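Local atomic coordinates of mRNA interferase toxin RelE (Escherichia coli, PDB entry 4FXI), a protein that cleaves mRNA in the ribosomal A site as the toxin of a toxin-antitoxin pair, shutting down translation during amino acid starvation. Residues 28-33 and 73-78; 13-18 and 60-65; 20-25 and 53-58. The protein carries 1 engineered substitution. All blocks are in the same frame, centred on the assembly; numbering follows the deposited sequence.

Interaction 1 (28-33 and 73-78)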
loop_
_atom_site.group_PDB
_atom_site.type_symbol
_atom_site.label_atom_id
_atom_site.label_comp_id
_atom_site.label_asym_id
_atom_site.label_seq_id
_atom_site.Cartn_x
_atom_site.Cartn_y
_atom_site.Cartn_z
ATOM N N LYS A 28 2.190 -8.222 -7.963
ATOM C CA LYS A 28 1.046 -8.888 -8.585
ATOM C C LYS A 28 -0.271 -8.369 -8.027
ATOM O O LYS A 28 -1.220 -8.113 -8.775
ATOM C CB LYS A 28 1.129 -10.399 -8.383
ATOM C CG LYS A 28 -0.063 -11.158 -8.924
ATOM C CD LYS A 28 0.167 -12.660 -8.867
ATOM C CE LYS A 28 -1.150 -13.425 -8.797
ATOM N NZ LYS A 28 -2.081 -13.046 -9.893
ATOM N N LYS A 29 -0.312 -8.211 -6.709
ATOM C CA LYS A 29 -1.502 -7.725 -6.014
ATOM C C LYS A 29 -1.767 -6.236 -6.270
ATOM O O LYS A 29 -2.914 -5.818 -6.455
ATOM C CB LYS A 29 -1.387 -8.017 -4.516
ATOM C CG LYS A 29 -1.396 -9.515 -4.177
ATOM C CD LYS A 29 -1.267 -9.734 -2.667
ATOM C CE LYS A 29 -1.483 -11.189 -2.287
ATOM N NZ LYS A 29 -2.877 -11.625 -2.599
ATOM N N LEU A 30 -0.708 -5.439 -6.277
ATOM C CA LEU A 30 -0.811 -4.026 -6.626
ATOM C C LEU A 30 -1.356 -3.788 -8.037
ATOM O O LEU A 30 -2.194 -2.910 -8.251
ATOM C CB LEU A 30 0.554 -3.342 -6.441
ATOM C CG LEU A 30 0.565 -1.828 -6.638
ATOM C CD1 LEU A 30 -0.429 -1.160 -5.696
ATOM C CD2 LEU A 30 1.969 -1.268 -6.427
ATOM N N VAL A 31 -0.872 -4.558 -9.009
ATOM C CA VAL A 31 -1.380 -4.454 -10.376
ATOM C C VAL A 31 -2.875 -4.805 -10.433
ATOM O O VAL A 31 -3.642 -4.144 -11.134
ATOM C CB VAL A 31 -0.551 -5.307 -11.346
ATOM C CG1 VAL A 31 -1.214 -5.371 -12.721
ATOM C CG2 VAL A 31 0.849 -4.715 -11.462
ATOM N N GLU A 32 -3.278 -5.821 -9.673
ATOM C CA GLU A 32 -4.702 -6.167 -9.551
ATOM C C GLU A 32 -5.487 -5.013 -8.925
ATOM O O GLU A 32 -6.607 -4.696 -9.347
ATOM C CB GLU A 32 -4.881 -7.420 -8.692
ATOM C CG GLU A 32 -4.424 -8.710 -9.381
ATOM C CD GLU A 32 -4.380 -9.903 -8.433
ATOM O OE1 GLU A 32 -4.461 -11.043 -8.929
ATOM O OE2 GLU A 32 -4.269 -9.707 -7.202
ATOM N N VAL A 33 -4.905 -4.416 -7.891
ATOM C CA VAL A 33 -5.509 -3.262 -7.228
ATOM C C VAL A 33 -5.792 -2.124 -8.205
ATOM O O VAL A 33 -6.852 -1.536 -8.175
ATOM C CB VAL A 33 -4.626 -2.779 -6.047
ATOM C CG1 VAL A 33 -4.966 -1.356 -5.633
ATOM C CG2 VAL A 33 -4.792 -3.710 -4.867
ATOM N N VAL A 73 -4.114 5.673 -7.383
ATOM C CA VAL A 73 -3.800 4.860 -6.213
ATOM C C VAL A 73 -2.464 5.367 -5.706
ATOM O O VAL A 73 -1.455 5.284 -6.402
ATOM C CB VAL A 73 -3.678 3.354 -6.574
ATOM C CG1 VAL A 73 -3.020 2.550 -5.444
ATOM C CG2 VAL A 73 -5.046 2.780 -6.923
ATOM N N PHE A 74 -2.467 5.913 -4.495
ATOM C CA PHE A 74 -1.288 6.556 -3.927
ATOM C C PHE A 74 -0.677 5.650 -2.874
ATOM O O PHE A 74 -1.240 5.465 -1.796
ATOM C CB PHE A 74 -1.695 7.905 -3.320
ATOM C CG PHE A 74 -0.553 8.692 -2.747
ATOM C CD1 PHE A 74 0.538 9.041 -3.526
ATOM C CD2 PHE A 74 -0.584 9.109 -1.426
ATOM C CE1 PHE A 74 1.586 9.776 -2.991
ATOM C CE2 PHE A 74 0.468 9.840 -0.888
ATOM C CZ PHE A 74 1.551 10.172 -1.675
ATOM N N VAL A 75 0.465 5.053 -3.186
ATOM C CA VAL A 75 1.113 4.159 -2.232
ATOM C C VAL A 75 1.821 4.992 -1.169
ATOM O O VAL A 75 2.721 5.749 -1.489
ATOM C CB VAL A 75 2.138 3.258 -2.925
ATOM C CG1 VAL A 75 2.849 2.362 -1.888
ATOM C CG2 VAL A 75 1.442 2.402 -3.988
ATOM N N ILE A 76 1.412 4.862 0.092
ATOM C CA ILE A 76 1.996 5.699 1.151
ATOM C C ILE A 76 2.999 4.995 2.060
ATOM O O ILE A 76 3.846 5.644 2.680
ATOM C CB ILE A 76 0.914 6.285 2.042
ATOM C CG1 ILE A 76 0.100 5.165 2.647
ATOM C CG2 ILE A 76 -0.005 7.166 1.246
ATOM C CD1 ILE A 76 -1.134 5.660 3.285
ATOM N N SER A 77 2.909 3.675 2.154
ATOM C CA SER A 77 3.733 2.945 3.098
ATOM C C SER A 77 3.901 1.484 2.688
ATOM O O SER A 77 2.922 0.801 2.367
ATOM C CB SER A 77 3.112 3.021 4.499
ATOM O OG SER A 77 3.965 2.426 5.464
ATOM N N VAL A 78 5.144 1.009 2.675
ATOM C CA VAL A 78 5.389 -0.425 2.528
ATOM C C VAL A 78 6.439 -0.894 3.535
ATOM O O VAL A 78 7.548 -0.351 3.605
ATOM C CB VAL A 78 5.683 -0.864 1.054
ATOM C CG1 VAL A 78 5.682 0.316 0.117
ATOM C CG2 VAL A 78 6.968 -1.674 0.947
#

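Interaction 2 (13-18 and 60-65). With SO4 (sulfate ion), chain D.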
loop_
_atom_site.group_PDB
_atom_site.type_symbol
_atom_site.label_atom_id
_atom_site.label_comp_id
_atom_site.label_asym_id
_atom_site.label_seq_id
_atom_site.Cartn_x
_atom_site.Cartn_y
_atom_site.Cartn_z
ATOM N N LYS A 13 11.093 4.372 -2.056
ATOM C CA LYS A 13 12.376 3.877 -1.565
ATOM C C LYS A 13 12.217 2.540 -0.842
ATOM O O LYS A 13 13.000 1.617 -1.054
ATOM C CB LYS A 13 13.045 4.913 -0.659
ATOM C CG LYS A 13 13.462 6.177 -1.392
ATOM C CD LYS A 13 13.936 7.248 -0.416
ATOM C CE LYS A 13 14.239 8.557 -1.133
ATOM N NZ LYS A 13 14.440 9.674 -0.173
ATOM N N GLU A 14 11.196 2.443 0.009
ATOM C CA GLU A 14 10.861 1.182 0.667
ATOM C C GLU A 14 10.638 0.071 -0.356
ATOM O O GLU A 14 11.135 -1.048 -0.204
ATOM C CB GLU A 14 9.613 1.354 1.538
ATOM C CG GLU A 14 9.871 2.206 2.789
ATOM C CD GLU A 14 8.601 2.629 3.494
ATOM O OE1 GLU A 14 7.569 2.809 2.813
ATOM O OE2 GLU A 14 8.636 2.786 4.735
ATOM N N TRP A 15 9.887 0.398 -1.403
ATOM C CA TRP A 15 9.605 -0.542 -2.479
ATOM C C TRP A 15 10.883 -1.099 -3.113
ATOM O O TRP A 15 11.007 -2.306 -3.318
ATOM C CB TRP A 15 8.758 0.145 -3.544
ATOM C CG TRP A 15 8.316 -0.738 -4.671
ATOM C CD1 TRP A 15 8.840 -0.777 -5.937
ATOM C CD2 TRP A 15 7.241 -1.686 -4.651
ATOM N NE1 TRP A 15 8.154 -1.692 -6.698
ATOM C CE2 TRP A 15 7.175 -2.266 -5.931
ATOM C CE3 TRP A 15 6.336 -2.108 -3.667
ATOM C CZ2 TRP A 15 6.231 -3.243 -6.257
ATOM C CZ3 TRP A 15 5.404 -3.069 -3.994
ATOM C CH2 TRP A 15 5.357 -3.626 -5.278
ATOM N N ARG A 16 11.839 -0.228 -3.415
ATOM C CA ARG A 16 13.051 -0.685 -4.091
ATOM C C ARG A 16 14.002 -1.439 -3.148
ATOM O O ARG A 16 14.802 -2.263 -3.596
ATOM C CB ARG A 16 13.757 0.474 -4.809
ATOM C CG ARG A 16 12.803 1.428 -5.534
ATOM C CD ARG A 16 12.830 1.316 -7.065
ATOM N NE ARG A 16 12.259 0.069 -7.553
ATOM C CZ ARG A 16 11.359 -0.034 -8.535
ATOM N NH1 ARG A 16 10.906 1.034 -9.168
ATOM N NH2 ARG A 16 10.914 -1.226 -8.888
ATOM N N LYS A 17 13.907 -1.174 -1.846
ATOM C CA LYS A 17 14.733 -1.883 -0.863
ATOM C C LYS A 17 14.204 -3.286 -0.552
ATOM O O LYS A 17 14.938 -4.146 -0.072
ATOM C CB LYS A 17 14.865 -1.079 0.434
ATOM C CG LYS A 17 15.837 0.082 0.345
ATOM C CD LYS A 17 16.291 0.521 1.729
ATOM C CE LYS A 17 17.362 1.601 1.642
ATOM N NZ LYS A 17 17.950 1.918 2.976
ATOM N N LEU A 18 12.924 -3.499 -0.824
ATOM C CA LEU A 18 12.276 -4.788 -0.618
ATOM C C LEU A 18 13.072 -5.952 -1.232
ATOM O O LEU A 18 13.725 -5.794 -2.259
ATOM C CB LEU A 18 10.889 -4.731 -1.257
ATOM C CG LEU A 18 9.608 -5.111 -0.525
ATOM C CD1 LEU A 18 9.571 -4.584 0.899
ATOM C CD2 LEU A 18 8.427 -4.575 -1.331
ATOM N N TYR A 60 5.067 -8.614 5.232
ATOM C CA TYR A 60 5.109 -7.278 4.666
ATOM C C TYR A 60 3.719 -6.815 4.250
ATOM O O TYR A 60 2.844 -7.631 3.967
ATOM C CB TYR A 60 6.065 -7.255 3.473
ATOM C CG TYR A 60 7.498 -7.048 3.887
ATOM C CD1 TYR A 60 8.283 -8.113 4.307
ATOM C CD2 TYR A 60 8.061 -5.782 3.884
ATOM C CE1 TYR A 60 9.594 -7.923 4.696
ATOM C CE2 TYR A 60 9.367 -5.581 4.271
ATOM C CZ TYR A 60 10.131 -6.655 4.676
ATOM O OH TYR A 60 11.436 -6.455 5.064
ATOM N N ARG A 61 3.525 -5.498 4.231
ATOM C CA ARG A 61 2.233 -4.902 3.913
ATOM C C ARG A 61 2.439 -3.681 3.046
ATOM O O ARG A 61 3.452 -2.993 3.160
ATOM C CB ARG A 61 1.530 -4.452 5.194
ATOM C CG ARG A 61 1.307 -5.542 6.219
ATOM C CD ARG A 61 0.279 -6.549 5.735
ATOM N NE ARG A 61 0.004 -7.558 6.754
ATOM C CZ ARG A 61 0.619 -8.734 6.829
ATOM N NH1 ARG A 61 1.548 -9.064 5.937
ATOM N NH2 ARG A 61 0.299 -9.584 7.792
ATOM N N LEU A 62 1.470 -3.398 2.186
ATOM C CA LEU A 62 1.476 -2.149 1.443
ATOM C C LEU A 62 0.209 -1.385 1.809
ATOM O O LEU A 62 -0.886 -1.951 1.818
ATOM C CB LEU A 62 1.578 -2.400 -0.081
ATOM C CG LEU A 62 1.662 -1.157 -0.976
ATOM C CD1 LEU A 62 2.528 -1.427 -2.211
ATOM C CD2 LEU A 62 0.284 -0.637 -1.421
ATOM N N VAL A 63 0.360 -0.103 2.123
ATOM C CA VAL A 63 -0.790 0.727 2.407
ATOM C C VAL A 63 -0.960 1.779 1.316
ATOM O O VAL A 63 -0.007 2.444 0.930
ATOM C CB VAL A 63 -0.661 1.419 3.784
ATOM C CG1 VAL A 63 -1.874 2.290 4.048
ATOM C CG2 VAL A 63 -0.502 0.365 4.892
ATOM N N TYR A 64 -2.177 1.930 0.808
ATOM C CA TYR A 64 -2.411 2.916 -0.233
ATOM C C TYR A 64 -3.660 3.731 0.019
ATOM O O TYR A 64 -4.586 3.269 0.678
ATOM C CB TYR A 64 -2.469 2.260 -1.625
ATOM C CG TYR A 64 -3.604 1.262 -1.834
ATOM C CD1 TYR A 64 -4.858 1.671 -2.293
ATOM C CD2 TYR A 64 -3.404 -0.093 -1.606
ATOM C CE1 TYR A 64 -5.891 0.747 -2.492
ATOM C CE2 TYR A 64 -4.421 -1.020 -1.814
ATOM C CZ TYR A 64 -5.660 -0.594 -2.242
ATOM O OH TYR A 64 -6.652 -1.533 -2.444
ATOM N N GLN A 65 -3.669 4.940 -0.533
ATOM C CA GLN A 65 -4.812 5.839 -0.452
ATOM C C GLN A 65 -5.453 5.935 -1.830
ATOM O O GLN A 65 -4.756 6.121 -2.822
ATOM C CB GLN A 65 -4.316 7.220 -0.019
ATOM C CG GLN A 65 -5.388 8.269 0.136
ATOM C CD GLN A 65 -4.805 9.636 0.482
ATOM O OE1 GLN A 65 -3.812 10.068 -0.100
ATOM N NE2 GLN A 65 -5.412 10.308 1.432
HETATM S S SO4 D . -2.299 -7.179 9.678
HETATM O O1 SO4 D . -3.665 -7.627 9.420
HETATM O O2 SO4 D . -2.307 -6.207 10.769
HETATM O O3 SO4 D . -1.463 -8.322 10.036
HETATM O O4 SO4 D . -1.756 -6.548 8.479
#

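Interaction 3 (20-25 and 53-58). With SO4 (sulfate ion), chain D.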
loop_
_atom_site.group_PDB
_atom_site.type_symbol
_atom_site.label_atom_id
_atom_site.label_comp_id
_atom_site.label_asym_id
_atom_site.label_seq_id
_atom_site.Cartn_x
_atom_site.Cartn_y
_atom_site.Cartn_z
ATOM N N SER A 20 13.481 -9.410 -3.367
ATOM C CA SER A 20 12.938 -9.709 -4.691
ATOM C C SER A 20 11.632 -10.509 -4.637
ATOM O O SER A 20 10.644 -10.151 -5.289
ATOM C CB SER A 20 13.981 -10.447 -5.535
ATOM O OG SER A 20 13.526 -10.638 -6.861
ATOM N N THR A 21 11.616 -11.586 -3.861
ATOM C CA THR A 21 10.439 -12.443 -3.827
ATOM C C THR A 21 9.233 -11.729 -3.222
ATOM O O THR A 21 8.115 -11.904 -3.693
ATOM C CB THR A 21 10.699 -13.775 -3.091
ATOM O OG1 THR A 21 10.668 -13.563 -1.676
ATOM C CG2 THR A 21 12.046 -14.347 -3.495
ATOM N N VAL A 22 9.462 -10.919 -2.191
ATOM C CA VAL A 22 8.382 -10.180 -1.542
ATOM C C VAL A 22 7.832 -9.058 -2.432
ATOM O O VAL A 22 6.619 -8.841 -2.500
ATOM C CB VAL A 22 8.816 -9.615 -0.164
ATOM C CG1 VAL A 22 7.792 -8.616 0.366
ATOM C CG2 VAL A 22 8.998 -10.746 0.832
ATOM N N ARG A 23 8.717 -8.350 -3.119
ATOM C CA ARG A 23 8.269 -7.299 -4.030
ATOM C C ARG A 23 7.394 -7.862 -5.149
ATOM O O ARG A 23 6.366 -7.278 -5.485
ATOM C CB ARG A 23 9.452 -6.546 -4.636
ATOM C CG ARG A 23 9.037 -5.391 -5.536
ATOM C CD ARG A 23 10.239 -4.763 -6.242
ATOM N NE ARG A 23 11.280 -4.372 -5.304
ATOM C CZ ARG A 23 12.463 -4.969 -5.198
ATOM N NH1 ARG A 23 12.776 -5.994 -5.985
ATOM N NH2 ARG A 23 13.339 -4.533 -4.306
ATOM N N GLU A 24 7.799 -8.995 -5.720
ATOM C CA GLU A 24 7.037 -9.600 -6.812
ATOM C C GLU A 24 5.652 -10.037 -6.350
ATOM O O GLU A 24 4.688 -9.974 -7.118
ATOM C CB GLU A 24 7.783 -10.789 -7.432
ATOM C CG GLU A 24 9.043 -10.410 -8.222
ATOM C CD GLU A 24 8.772 -9.422 -9.353
ATOM O OE1 GLU A 24 9.530 -8.436 -9.475
ATOM O OE2 GLU A 24 7.809 -9.626 -10.124
ATOM N N GLN A 25 5.567 -10.502 -5.106
ATOM C CA GLN A 25 4.295 -10.923 -4.520
ATOM C C GLN A 25 3.362 -9.734 -4.378
ATOM O O GLN A 25 2.189 -9.801 -4.749
ATOM C CB GLN A 25 4.516 -11.543 -3.139
ATOM C CG GLN A 25 5.194 -12.896 -3.153
ATOM C CD GLN A 25 5.330 -13.479 -1.761
ATOM O OE1 GLN A 25 4.369 -14.009 -1.200
ATOM N NE2 GLN A 25 6.521 -13.371 -1.191
ATOM N N ILE A 53 -2.610 -4.005 1.348
ATOM C CA ILE A 53 -2.356 -5.258 0.668
ATOM C C ILE A 53 -1.590 -6.126 1.643
ATOM O O ILE A 53 -0.586 -5.679 2.218
ATOM C CB ILE A 53 -1.482 -5.081 -0.585
ATOM C CG1 ILE A 53 -2.104 -4.044 -1.509
ATOM C CG2 ILE A 53 -1.326 -6.425 -1.285
ATOM C CD1 ILE A 53 -1.347 -3.851 -2.840
ATOM N N LYS A 54 -2.079 -7.347 1.847
ATOM C CA LYS A 54 -1.505 -8.254 2.831
ATOM C C LYS A 54 -0.868 -9.464 2.154
ATOM O O LYS A 54 -1.346 -9.935 1.126
ATOM C CB LYS A 54 -2.591 -8.717 3.814
ATOM C CG LYS A 54 -2.104 -9.705 4.870
ATOM C CD LYS A 54 -3.242 -10.267 5.725
ATOM C CE LYS A 54 -3.816 -9.217 6.668
ATOM N NZ LYS A 54 -4.704 -9.817 7.710
ATOM N N LEU A 55 0.227 -9.950 2.729
ATOM C CA LEU A 55 0.800 -11.234 2.345
ATOM C C LEU A 55 0.612 -12.231 3.488
ATOM O O LEU A 55 0.689 -11.863 4.666
ATOM C CB LEU A 55 2.282 -11.090 2.008
ATOM C CG LEU A 55 2.637 -10.146 0.861
ATOM C CD1 LEU A 55 4.136 -10.173 0.596
ATOM C CD2 LEU A 55 1.861 -10.532 -0.380
ATOM N N ARG A 56 0.363 -13.486 3.141
ATOM C CA ARG A 56 0.057 -14.510 4.136
ATOM C C ARG A 56 1.212 -14.816 5.096
ATOM O O ARG A 56 0.981 -15.139 6.264
ATOM C CB ARG A 56 -0.433 -15.791 3.452
ATOM C CG ARG A 56 -0.615 -16.971 4.393
ATOM C CD ARG A 56 -1.941 -17.673 4.168
ATOM N NE ARG A 56 -2.076 -18.167 2.801
ATOM C CZ ARG A 56 -1.599 -19.332 2.377
ATOM N NH1 ARG A 56 -0.946 -20.129 3.213
ATOM N NH2 ARG A 56 -1.773 -19.701 1.117
ATOM N N SER A 57 2.453 -14.705 4.629
ATOM C CA SER A 57 3.576 -15.044 5.501
ATOM C C SER A 57 4.886 -14.311 5.208
ATOM O O SER A 57 5.900 -14.954 4.925
ATOM C CB SER A 57 3.832 -16.551 5.458
ATOM O OG SER A 57 4.739 -16.872 4.417
ATOM N N SER A 58 4.882 -12.984 5.293
ATOM C CA SER A 58 6.144 -12.243 5.187
ATOM C C SER A 58 6.670 -11.547 6.468
ATOM O O SER A 58 7.838 -11.744 6.809
ATOM C CB SER A 58 6.187 -11.330 3.950
ATOM O OG SER A 58 4.930 -10.731 3.705
HETATM S S SO4 D . -2.299 -7.179 9.678
HETATM O O1 SO4 D . -3.665 -7.627 9.420
HETATM O O2 SO4 D . -2.307 -6.207 10.769
HETATM O O3 SO4 D . -1.463 -8.322 10.036
HETATM O O4 SO4 D . -1.756 -6.548 8.479
HETATM O O HOH W 1 3.413 -14.736 1.652
#

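Interaction 1 (28-33 and 73-78)
Val33 meets Val73, and Leu30 meets Val75, in a wholly apolar contact between helix 20-35 and the face of strand 72-78 turned toward it. In the first pair Val33 CG1 lies 4.3 Å from Val73 CG2, methyl against methyl, and on both residues the CB points at the opposite segment. The second pair is made differently. Leu30 leaves the helix beside the strand instead of facing it, and its CG, anti to the backbone N (chi1 -174°), carries the CD1 branch across until it stands 4.4 Å from Val75 CG2. The CB of Val75 is directed toward the helix. All four residues are buried, and the direct contact is confined to these two pairs; Ile53 touches both Leu30 and Val33, and Tyr64 both Val33 and Val73.

The packing is that of the RelE/ParE toxin fold, in which a small mixed sheet, with strand 4-7 parallel to strand 72-78 and the other neighbours antiparallel, carries the two N-terminal helices on one face and the C-terminal helix on the other. Val73 and Val75 serve the first face, whereas Ile76 packs on Ala90 and Ile94 of helix 85-94.

Ile76 and Ser77 both stand opposite Val63 in a classic beta bulge, and both side chains touch helix 85-94. Ser77 OG is bonded there to Val86 O. On the helix, Val33 N binds Lys29 O at 2.8 Å and Glu32 N binds Lys28 O at 3.2 Å.

Charge appears on the outer side of the helix, one turn apart: Lys28 NZ forms a salt bridge with Glu32 OE1 at 3.3 Å, reaching the oxygen from above the carboxylate plane, 51° out of it.

Interaction 2 (13-18 and 60-65)
Trp15 lies nearest Leu62, and Leu18 nearest Tyr60, with CA atoms 9.2 Å apart in each pair, so only side chains bridge the gap between helix 9-17, with the residue after it, and strand 60-67. No hydrogen bond crosses. Trp15 CG is anti to its own N (chi1 -176°), which swings the six-membered ring toward the strand; CZ3 comes 3.8 Å from Leu62 CD1, the methyl approaching obliquely. Beyond the helix, the side chains of Leu18 and Tyr60 run alongside one another in opposite senses, and Leu18 CD1 meets the ring obliquely, 3.5 Å from Tyr60 CE2 and almost as close to CD2.

Helix and strand belong to the core of the RelE toxin fold: Trp15 also meets the ring of Phe7 and touches Leu26 of helix 20-35, and Val22 of that helix packs on Tyr60. Between Tyr60 and Leu62 the alternation of the strand sends Arg61, inferred to be a transition-state stabiliser, to the other face. Its chain is bent at chi2 (-69°), and NH1 turns back to Tyr60 O at 2.8 Å, from above the carbonyl plane. This bond steadies the guanidinium while another edge grips a sulfate, with NE donating to O4 at 2.7 Å and NH2 to O3 at 3.1 Å. Tyr87 OH and Lys54 NZ bind the same anion, which probably came from the crystallisation liquor and may mark a phosphate position.

Interaction 3 (20-25 and 53-58)
Leu55 fastens the chain beyond edge strand 52-54 to helix 20-35 of the RelE fold, where it meets Val22 and Gln25 close to the inferred active site. The side chain of Leu55 reaches into the angle between two residues one turn apart on the helix. Its CD1 lies 4.0 Å from Val22 CG1, the two side chains crossing at a slant, and both Leu55 methyls, CD1 and CD2, lie 4.0 Å from Gln25 CB. Leu26 and Lys29 of the same helix also touch Leu55, which is buried. Farther along, Val22 CG2 packs 4.2 Å from Ser58 CB, while Ser58 OG turns to Tyr60 N and ties the loop to the start of the next strand.

Lys54, inferred to stabilise the transition state, leaves the chain just before Leu55. With CG anti to the backbone N (chi1 178°) and a bend at chi3 near the end of the chain, it delivers NZ to sulfate O1 at 3.0 Å. The side chains of these two neighbours thus part, one to the anion and the other to helix 20-35.

The outer margin is polar. Gln25 extends beyond CG along the solvent side, its NE2 making a weak bond back to Thr21 O at 3.3 Å. The other end of the amide reaches the loop through a single water, which donates to Gln25 OE1 at 3.1 Å and accepts from Ser57 N at 3.1 Å.

How the interactions relate
Interactions 1 and 2 are buried near the centre of the chain, whereas interaction 3 lies farther out and is partly buried. Interactions 1 and 3 use successive parts of helix 20-35, with centres 12 Å apart; Lys29 CD packs 3.6 Å from Ile53 CG2 between them. The centres of interactions 1 and 2 are 8 Å apart, and their strands are sheet neighbours, joined by Ser77 O to Val63 N at 2.7 Å. Strand 52-54 adds itself through Ile53 N to Leu62 O at 2.7 Å, and Trp15 O receives Arg23 NE at 2.9 Å. Interactions 2 and 3 share the sulfate, bound by both Arg61 and Lys54; Arg61 also touches Ala81, an engineered residue at the inferred proton-donor position.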